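Malate dehydrogenase (Pyrococcus horikoshii, PDB 1V9N) catalyses the reversible oxidation of (S)-malate to oxaloacetate with a nicotinamide dinucleotide as hydride acceptor, as a homodimer of the LDH2/MDH2 oxidoreductase family. Local coordinates at residues L30-E34 with E35-I39; G261-S265 with K266-N270; R342-L345 with E346-E350. All coordinates share one frame; numbering follows the deposited sequence.

Contact 1 (L30-E34 with E35-I39); sequences LGVPE and EDAKI
Pro33 meets Asp36 and Ala37 in the short connection between helix 16-29 and helix 34-49, a Schellman end followed by a proline N-cap. Gly31 ends the first helix; its positive phi would press a beta-carbon against the preceding carbonyl oxygen, which favours glycine. At the N-cap, the missing N-H of Pro33 costs no helical bond.

Two backbone bonds open the new helix: Ala37 N gives its hydrogen to Pro33 O at 2.9 Å, and Lys38 N reaches Glu34 O at 3.0 Å. Asp36 OD2 lies 3.9 Å from Pro33 CB, the two side chains crossing at a slant.

The apolar contacts lie on the inner side. With chi1 at 178° the CG1 methyl of Val32 swings to the carbonyl side, 4.1 Å from Ala37 CB. Both side chains also meet Leu27 of the preceding helix, and the small alanine suits this close approach.

The charged groups are on the outer side. Glu34 OE1 and Glu35 OE2, like charges, are 4.2 Å apart. Lys38 NZ makes a long salt bridge with Glu35 OE2 (3.8 Å) and stays 4.1 Å from Glu34 OE2, beyond salt-bridge range; its charge would probably ease the repulsion. The aliphatic parts of Glu34 and Lys38 also touch, Glu34 CG being 3.6 Å from Lys38 CE.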
# COMPACT_ATOMS: atom_id res chain seq x y z
N LEU A 30 9.48 14.36 -33.79
CA LEU A 30 8.71 15.42 -33.14
C LEU A 30 9.59 16.32 -32.27
O LEU A 30 9.10 17.21 -31.58
CB LEU A 30 7.59 14.81 -32.28
CG LEU A 30 6.41 14.21 -33.05
CD1 LEU A 30 5.58 13.33 -32.13
CD2 LEU A 30 5.56 15.34 -33.64
N GLY A 31 10.90 16.08 -32.29
CA GLY A 31 11.81 16.92 -31.53
C GLY A 31 12.26 16.39 -30.18
O GLY A 31 12.98 17.08 -29.46
N VAL A 32 11.85 15.18 -29.82
CA VAL A 32 12.25 14.60 -28.55
C VAL A 32 13.69 14.11 -28.65
O VAL A 32 14.03 13.34 -29.55
CB VAL A 32 11.35 13.39 -28.17
CG1 VAL A 32 11.83 12.77 -26.85
CG2 VAL A 32 9.90 13.83 -28.04
N PRO A 33 14.57 14.57 -27.74
CA PRO A 33 15.97 14.13 -27.77
C PRO A 33 16.01 12.61 -27.83
O PRO A 33 15.24 11.93 -27.15
CB PRO A 33 16.53 14.69 -26.47
CG PRO A 33 15.76 15.99 -26.33
CD PRO A 33 14.35 15.56 -26.67
N GLU A 34 16.91 12.08 -28.66
CA GLU A 34 17.04 10.65 -28.85
C GLU A 34 17.10 9.81 -27.57
O GLU A 34 16.46 8.76 -27.49
CB GLU A 34 18.26 10.34 -29.71
CG GLU A 34 18.51 8.85 -29.90
CD GLU A 34 19.57 8.56 -30.94
OE1 GLU A 34 20.67 9.15 -30.85
OE2 GLU A 34 19.30 7.75 -31.86
N GLU A 35 17.87 10.26 -26.59
CA GLU A 35 17.98 9.49 -25.35
C GLU A 35 16.67 9.47 -24.58
O GLU A 35 16.32 8.47 -23.95
CB GLU A 35 19.11 10.04 -24.48
CG GLU A 35 20.50 9.82 -25.07
CD GLU A 35 20.72 8.38 -25.53
OE1 GLU A 35 20.61 7.45 -24.69
OE2 GLU A 35 21.01 8.17 -26.73
N ASP A 36 15.93 10.58 -24.62
CA ASP A 36 14.65 10.65 -23.93
C ASP A 36 13.64 9.79 -24.68
O ASP A 36 12.79 9.16 -24.06
CB ASP A 36 14.17 12.10 -23.84
CG ASP A 36 15.02 12.94 -22.90
OD1 ASP A 36 15.79 12.35 -22.11
OD2 ASP A 36 14.91 14.18 -22.93
N ALA A 37 13.74 9.76 -26.01
CA ALA A 37 12.84 8.96 -26.83
C ALA A 37 13.04 7.48 -26.51
O ALA A 37 12.09 6.71 -26.48
CB ALA A 37 13.12 9.21 -28.31
N LYS A 38 14.29 7.09 -26.29
CA LYS A 38 14.61 5.70 -25.96
C LYS A 38 14.04 5.30 -24.60
O LYS A 38 13.65 4.15 -24.39
CB LYS A 38 16.13 5.49 -25.99
CG LYS A 38 16.73 5.64 -27.38
CD LYS A 38 18.23 5.34 -27.40
CE LYS A 38 18.78 5.43 -28.82
NZ LYS A 38 20.23 5.10 -28.88
N ILE A 39 13.99 6.25 -23.66
CA ILE A 39 13.44 5.96 -22.34
C ILE A 39 11.93 5.73 -22.46
O ILE A 39 11.39 4.79 -21.89
CB ILE A 39 13.70 7.13 -21.35
CG1 ILE A 39 15.19 7.21 -21.03
CG2 ILE A 39 12.89 6.93 -20.08
CD1 ILE A 39 15.59 8.46 -20.27

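Contact 2 (G261-S265 with K266-N270); sequences GGTWS and KYVKN
Ser265 OG is gripped by two groups, hydrogen-bonded to both Asp253 OD2 and Asn168 ND2, while Ser265 O takes the N-H of Val268 at 2.9 Å. Trp264 O accepts that of Tyr267 at the same length. These successive i to i+3 bonds coil the chain into a short 3-10 turn in the loop between helix 242-258 and strand 278-285.

The indole packs against the turn. Trp264 CG sits between the backbone N and the carbonyl carbon (chi1 60°), a choice that folds the ring back over Lys266. Lys266 CB makes a CH-pi contact 3.5 Å from the centroid of the six-membered ring, and its extended chain runs alongside, CD lying 3.5 Å from Trp264 CH2. Tyr267 presents its edge to the indole face in an offset edge-to-face pair, planes at 76°. Thr263 OG1 lies 3.3 Å from Tyr267 CB, the two side chains crossing at about a right angle.

Replacing the indole of Trp264 by the methyl of an alanine is likely to strip the packing from the Lys266 methylenes, the Tyr267 edge and Met303 of the second subunit. Glu306 OE1 of that subunit accepts a hydrogen bond from Tyr267 OH and pairs with Lys266 NZ; the packing is consistent with holding both ends toward this shared acceptor.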
# COMPACT_ATOMS: atom_id res chain seq x y z
N GLY A 261 3.53 19.45 -3.17
CA GLY A 261 3.08 20.80 -3.45
C GLY A 261 2.52 20.83 -4.87
O GLY A 261 2.38 21.88 -5.48
N GLY A 262 2.22 19.64 -5.40
CA GLY A 262 1.65 19.54 -6.74
C GLY A 262 0.14 19.63 -6.62
O GLY A 262 -0.39 20.65 -6.21
N THR A 263 -0.57 18.57 -7.00
CA THR A 263 -2.02 18.57 -6.88
C THR A 263 -2.53 17.13 -6.82
O THR A 263 -1.80 16.20 -7.16
CB THR A 263 -2.71 19.32 -8.06
OG1 THR A 263 -4.07 19.60 -7.71
CG2 THR A 263 -2.70 18.49 -9.33
N TRP A 264 -3.77 16.95 -6.38
CA TRP A 264 -4.31 15.61 -6.31
C TRP A 264 -5.15 15.26 -7.54
O TRP A 264 -5.49 16.13 -8.35
CB TRP A 264 -5.09 15.40 -5.00
CG TRP A 264 -6.26 16.31 -4.79
CD1 TRP A 264 -6.22 17.65 -4.57
CD2 TRP A 264 -7.64 15.94 -4.76
NE1 TRP A 264 -7.49 18.14 -4.41
CE2 TRP A 264 -8.39 17.11 -4.52
CE3 TRP A 264 -8.32 14.72 -4.92
CZ2 TRP A 264 -9.78 17.10 -4.44
CZ3 TRP A 264 -9.71 14.72 -4.83
CH2 TRP A 264 -10.43 15.90 -4.59
N SER A 265 -5.46 13.97 -7.69
CA SER A 265 -6.20 13.44 -8.83
C SER A 265 -7.29 14.29 -9.47
O SER A 265 -7.29 14.49 -10.68
CB SER A 265 -6.77 12.08 -8.46
OG SER A 265 -5.71 11.19 -8.15
N LYS A 266 -8.22 14.78 -8.66
CA LYS A 266 -9.31 15.59 -9.17
C LYS A 266 -8.84 16.70 -10.10
O LYS A 266 -9.52 17.03 -11.08
CB LYS A 266 -10.11 16.19 -8.01
CG LYS A 266 -11.31 17.01 -8.44
CD LYS A 266 -12.01 17.63 -7.25
CE LYS A 266 -13.12 18.58 -7.70
NZ LYS A 266 -13.78 19.23 -6.53
N TYR A 267 -7.67 17.27 -9.83
CA TYR A 267 -7.16 18.36 -10.64
C TYR A 267 -6.08 18.02 -11.65
O TYR A 267 -5.52 18.91 -12.28
CB TYR A 267 -6.70 19.49 -9.71
CG TYR A 267 -7.86 20.06 -8.92
CD1 TYR A 267 -8.76 20.95 -9.51
CD2 TYR A 267 -8.10 19.64 -7.61
CE1 TYR A 267 -9.88 21.40 -8.81
CE2 TYR A 267 -9.22 20.09 -6.91
CZ TYR A 267 -10.10 20.96 -7.51
OH TYR A 267 -11.21 21.40 -6.82
N VAL A 268 -5.81 16.73 -11.82
CA VAL A 268 -4.82 16.29 -12.80
C VAL A 268 -5.49 16.36 -14.18
O VAL A 268 -6.56 15.78 -14.37
CB VAL A 268 -4.36 14.84 -12.51
CG1 VAL A 268 -3.46 14.33 -13.63
CG2 VAL A 268 -3.63 14.78 -11.17
N LYS A 269 -4.86 17.06 -15.12
CA LYS A 269 -5.39 17.21 -16.48
C LYS A 269 -4.82 16.19 -17.45
O LYS A 269 -3.82 15.52 -17.16
CB LYS A 269 -5.06 18.60 -17.03
CG LYS A 269 -5.46 19.79 -16.18
CD LYS A 269 -4.98 21.07 -16.86
CE LYS A 269 -5.12 22.29 -15.98
NZ LYS A 269 -4.53 23.50 -16.64
N ASN A 270 -5.45 16.08 -18.62
CA ASN A 270 -4.98 15.15 -19.65
C ASN A 270 -3.62 15.63 -20.14
O ASN A 270 -3.28 16.80 -20.00
CB ASN A 270 -5.97 15.11 -20.82
CG ASN A 270 -7.33 14.58 -20.42
OD1 ASN A 270 -8.09 15.25 -19.72
ND2 ASN A 270 -7.64 13.36 -20.85

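Contact 3 (R342-L345 with E346-E350); sequences RKVL and EELNE
The guanidinium of Arg342 and the carboxylate of Glu346 stand nearly perpendicular, their planes 88° apart, and meet through one oxygen: Glu346 OE1 approaches the guanidinium obliquely, 3.2 Å from Arg342 NH2 in a salt bridge. The same oxygen is 3.7 Å from Arg342 NH1, so the pairing is one-sided rather than bidentate. Arg342 reaches it by bending at chi3 (-79°), which turns the guanidinium toward the carboxylate while the two side chains run in the same direction. The Asn349 side chain runs beside that of Leu345, its amide ND2 4.0 Å from Leu345 CG, while OD1 accepts a hydrogen bond from Leu360 N.

Behind these side chains is the first part of the C-terminal helix 342-355, which follows strand 338-341 directly. Its i to i+4 bonds run in succession, among them Glu346 N to Arg342 O at 3.1 Å and Leu348 N to Val344 O at 2.9 Å. The same spacing pairs arginine with glutamate on the polar side. Val344 CG1 comes to 4.4 Å from Leu348 CG one turn on, and the buried Leu348, whose branched apolar side chain suits an enclosed place, packs on Val57 and Leu360.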
# COMPACT_ATOMS: atom_id res chain seq x y z
N ARG A 342 -5.40 -5.10 -34.19
CA ARG A 342 -5.56 -4.62 -35.56
C ARG A 342 -5.77 -3.11 -35.65
O ARG A 342 -5.00 -2.41 -36.30
CB ARG A 342 -6.73 -5.35 -36.25
CG ARG A 342 -8.00 -5.41 -35.42
CD ARG A 342 -9.18 -6.02 -36.19
NE ARG A 342 -9.80 -5.07 -37.12
CZ ARG A 342 -9.29 -4.72 -38.30
NH1 ARG A 342 -8.14 -5.23 -38.72
NH2 ARG A 342 -9.93 -3.83 -39.06
N LYS A 343 -6.82 -2.62 -34.99
CA LYS A 343 -7.14 -1.20 -35.01
C LYS A 343 -6.01 -0.33 -34.47
O LYS A 343 -5.83 0.81 -34.91
CB LYS A 343 -8.42 -0.94 -34.21
CG LYS A 343 -9.68 -1.51 -34.84
CD LYS A 343 -10.91 -1.16 -34.02
CE LYS A 343 -12.18 -1.68 -34.68
NZ LYS A 343 -13.40 -1.33 -33.90
N VAL A 344 -5.27 -0.85 -33.50
CA VAL A 344 -4.16 -0.11 -32.91
C VAL A 344 -3.03 0.03 -33.92
O VAL A 344 -2.41 1.09 -34.04
CB VAL A 344 -3.63 -0.80 -31.64
CG1 VAL A 344 -2.38 -0.08 -31.13
CG2 VAL A 344 -4.71 -0.80 -30.57
N LEU A 345 -2.76 -1.06 -34.64
CA LEU A 345 -1.70 -1.07 -35.65
C LEU A 345 -2.01 -0.05 -36.74
O LEU A 345 -1.11 0.61 -37.26
CB LEU A 345 -1.56 -2.46 -36.26
CG LEU A 345 -0.39 -2.67 -37.21
CD1 LEU A 345 0.92 -2.44 -36.49
CD2 LEU A 345 -0.44 -4.08 -37.78
N GLU A 346 -3.29 0.07 -37.10
CA GLU A 346 -3.72 1.02 -38.12
C GLU A 346 -3.44 2.42 -37.60
O GLU A 346 -2.92 3.29 -38.30
CB GLU A 346 -5.22 0.86 -38.40
CG GLU A 346 -5.61 -0.50 -38.98
CD GLU A 346 -7.12 -0.71 -39.03
OE1 GLU A 346 -7.56 -1.73 -39.60
OE2 GLU A 346 -7.87 0.13 -38.49
N GLU A 347 -3.79 2.62 -36.33
CA GLU A 347 -3.60 3.89 -35.64
C GLU A 347 -2.13 4.32 -35.66
O GLU A 347 -1.81 5.48 -35.92
CB GLU A 347 -4.10 3.75 -34.21
CG GLU A 347 -3.88 4.94 -33.29
CD GLU A 347 -4.39 4.67 -31.88
OE1 GLU A 347 -5.62 4.52 -31.72
OE2 GLU A 347 -3.56 4.60 -30.95
N LEU A 348 -1.23 3.37 -35.40
CA LEU A 348 0.20 3.67 -35.38
C LEU A 348 0.74 4.04 -36.76
O LEU A 348 1.62 4.89 -36.88
CB LEU A 348 0.98 2.47 -34.83
CG LEU A 348 0.68 2.07 -33.39
CD1 LEU A 348 1.58 0.91 -32.97
CD2 LEU A 348 0.89 3.26 -32.47
N ASN A 349 0.22 3.40 -37.81
CA ASN A 349 0.68 3.72 -39.15
C ASN A 349 0.16 5.10 -39.58
O ASN A 349 0.82 5.81 -40.33
CB ASN A 349 0.23 2.64 -40.14
CG ASN A 349 1.05 1.37 -40.02
OD1 ASN A 349 2.29 1.42 -39.99
ND2 ASN A 349 0.38 0.22 -39.94
N GLU A 350 -1.01 5.47 -39.08
CA GLU A 350 -1.58 6.78 -39.39
C GLU A 350 -0.69 7.84 -38.72
O GLU A 350 -0.41 8.89 -39.30
CB GLU A 350 -3.01 6.88 -38.86
CG GLU A 350 -3.65 8.25 -39.02
CD GLU A 350 -3.73 8.71 -40.47
OE1 GLU A 350 -2.66 8.96 -41.08
OE2 GLU A 350 -4.86 8.82 -41.00

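From the N terminus, contact 1 comes first, closing the connection between helix 16-29 and helix 34-49 and facing helices 60-69 and 97-115. Contact 2 follows far along the chain, closing a 3-10 turn in the loop between helix 242-258 and strand 278-285, where the chain meets the second subunit; its Val268 side chain lies about 8 Å from bound NADPH. Contact 3 closes no loop but spans turns of the last helix, right after strand 338-341, which pairs with strand 11-14 near the start of the chain. The three stand in series, without nesting or crossing. Contacts 1 and 3 have centres 21 Å apart, contacts 2 and 3 about 31 Å.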